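Local coordinates for DUF1425 domain-containing protein (Shewanella loihica, PDB 3O0L), which is of unknown function but belongs to the DUF1425 family, is probably exported as a lipoprotein, and may pair with a second copy through beta-strands, at the interface of chains A and B. Sequence-based numbering; all coordinates share one arbitrary frame. Chains: chain A/B, Uncharacterized protein.

The interface of chains A and B. Residues chain A 77, 104-107; chain B 8-10, 14.
The phenol ring of A:Tyr105 has B:Ser10 over one face, toward the rim, with the hydroxyl OG 3.7 Å above the ring plane, while SE of B:Met8 comes to the CD2 rim from the opposite side of that plane. At the ring's rim, OE1 of the B:Glu14 carboxylate lies 4.0 Å from A:Tyr105 CE2. Within chain A, the guanidinium carbon CZ of A:Arg107 lies 3.6 Å above one face of the A:Trp77 indole, toward its rim. CH2 of A:Trp77 lies 3.9 Å from B:Met8 SE. Methionine's long, unbranched, flexible chain suits this place: extended through chi1 (-174°) and chi2, it carries SE, selenium where methionine has sulfur, to both rings, and the bend at chi3 (71°) turns CE alongside A:Tyr105. B:Ser10 is small enough to lie close over the tyrosine, and its OG makes a weak hydrogen bond to A:Leu104 O. An alanine in place of A:Tyr105 would probably leave B:Met8 and the serine without their broad aromatic partner, opening a gap beside the strands. The backbones supply the firm polar link: A:Val106 N donates to B:Ile9 O at 2.8 Å, and B:Ile9 N returns a bond to A:Val106 O at 2.8 Å. The beta-branched A:Val106 and B:Ile9 suit these extended strands. Antiparallel pairing of strand 101-109 with strand 6-10 of the partner thus extends a sheet across the chains, and its two-fold twin repeats the join, probably stabilising a dimer.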
loop_
_atom_site.group_PDB
_atom_site.type_symbol
_atom_site.label_atom_id
_atom_site.label_comp_id
_atom_site.label_asym_id
_atom_site.label_seq_id
_atom_site.Cartn_x
_atom_site.Cartn_y
_atom_site.Cartn_z
ATOM N N TRP A 77 -13.974 12.406 5.980
ATOM C CA TRP A 77 -12.588 12.224 6.436
ATOM C C TRP A 77 -12.480 12.593 7.900
ATOM O O TRP A 77 -13.046 13.592 8.322
ATOM C CB TRP A 77 -11.621 13.084 5.599
ATOM C CG TRP A 77 -11.515 12.626 4.180
ATOM C CD1 TRP A 77 -12.257 13.076 3.126
ATOM C CD2 TRP A 77 -10.631 11.621 3.649
ATOM N NE1 TRP A 77 -11.899 12.422 1.978
ATOM C CE2 TRP A 77 -10.888 11.535 2.261
ATOM C CE3 TRP A 77 -9.652 10.786 4.207
ATOM C CZ2 TRP A 77 -10.221 10.634 1.421
ATOM C CZ3 TRP A 77 -8.958 9.923 3.359
ATOM C CH2 TRP A 77 -9.243 9.863 1.972
ATOM N N LEU A 104 -9.963 1.001 3.299
ATOM C CA LEU A 104 -9.544 2.106 4.157
ATOM C C LEU A 104 -8.643 3.017 3.347
ATOM O O LEU A 104 -7.702 2.528 2.723
ATOM C CB LEU A 104 -8.786 1.588 5.378
ATOM C CG LEU A 104 -8.167 2.587 6.358
ATOM C CD1 LEU A 104 -9.259 3.539 6.916
ATOM C CD2 LEU A 104 -7.449 1.874 7.486
ATOM N N TYR A 105 -8.931 4.320 3.350
ATOM C CA TYR A 105 -8.064 5.357 2.757
ATOM C C TYR A 105 -7.476 6.242 3.836
ATOM O O TYR A 105 -8.178 6.604 4.770
ATOM C CB TYR A 105 -8.853 6.236 1.801
ATOM C CG TYR A 105 -9.330 5.476 0.600
ATOM C CD1 TYR A 105 -10.517 4.753 0.616
ATOM C CD2 TYR A 105 -8.530 5.404 -0.535
ATOM C CE1 TYR A 105 -10.900 4.024 -0.480
ATOM C CE2 TYR A 105 -8.911 4.686 -1.641
ATOM C CZ TYR A 105 -10.088 4.018 -1.613
ATOM O OH TYR A 105 -10.414 3.319 -2.729
ATOM N N VAL A 106 -6.183 6.558 3.712
ATOM C CA VAL A 106 -5.470 7.411 4.627
ATOM C C VAL A 106 -4.766 8.456 3.821
ATOM O O VAL A 106 -4.128 8.149 2.797
ATOM C CB VAL A 106 -4.442 6.615 5.465
ATOM C CG1 VAL A 106 -3.517 7.525 6.245
ATOM C CG2 VAL A 106 -5.149 5.603 6.400
ATOM N N ARG A 107 -4.874 9.709 4.257
ATOM C CA ARG A 107 -4.146 10.742 3.574
ATOM C C ARG A 107 -3.304 11.535 4.540
ATOM O O ARG A 107 -3.634 11.662 5.717
ATOM C CB ARG A 107 -5.051 11.548 2.672
ATOM C CG ARG A 107 -5.986 12.405 3.309
ATOM C CD ARG A 107 -6.952 12.972 2.256
ATOM N NE ARG A 107 -7.785 13.966 2.895
ATOM C CZ ARG A 107 -8.823 14.590 2.334
ATOM N NH1 ARG A 107 -9.214 14.355 1.073
ATOM N NH2 ARG A 107 -9.484 15.461 3.064
HETATM N N MSE B 8 -2.055 9.823 -0.595
HETATM C CA MSE B 8 -3.153 8.986 -0.160
HETATM C C MSE B 8 -2.766 7.532 -0.351
HETATM O O MSE B 8 -2.225 7.137 -1.388
HETATM C CB MSE B 8 -4.439 9.293 -0.940
HETATM C CG MSE B 8 -5.609 8.536 -0.382
HETATM SE SE MSE B 8 -7.266 8.993 -1.218
HETATM C CE MSE B 8 -6.993 8.197 -2.922
ATOM N N ILE B 9 -3.016 6.738 0.673
ATOM C CA ILE B 9 -2.660 5.345 0.708
ATOM C C ILE B 9 -3.938 4.585 1.005
ATOM O O ILE B 9 -4.744 5.036 1.842
ATOM C CB ILE B 9 -1.715 5.099 1.886
ATOM C CG1 ILE B 9 -0.455 5.908 1.724
ATOM C CG2 ILE B 9 -1.354 3.633 2.037
ATOM C CD1 ILE B 9 0.224 6.071 3.090
ATOM N N SER B 10 -4.123 3.434 0.353
ATOM C CA SER B 10 -5.299 2.594 0.592
ATOM C C SER B 10 -4.896 1.191 1.018
ATOM O O SER B 10 -3.816 0.719 0.666
ATOM C CB SER B 10 -6.147 2.535 -0.675
ATOM O OG SER B 10 -7.219 1.628 -0.556
ATOM N N GLU B 14 -3.253 1.007 -3.208
ATOM C CA GLU B 14 -3.107 2.227 -3.979
ATOM C C GLU B 14 -2.253 3.226 -3.249
ATOM O O GLU B 14 -2.405 3.416 -2.034
ATOM C CB GLU B 14 -4.474 2.871 -4.275
ATOM C CG GLU B 14 -4.328 4.036 -5.320
ATOM C CD GLU B 14 -5.602 4.796 -5.608
ATOM O OE1 GLU B 14 -6.655 4.491 -4.991
ATOM O OE2 GLU B 14 -5.543 5.720 -6.455
#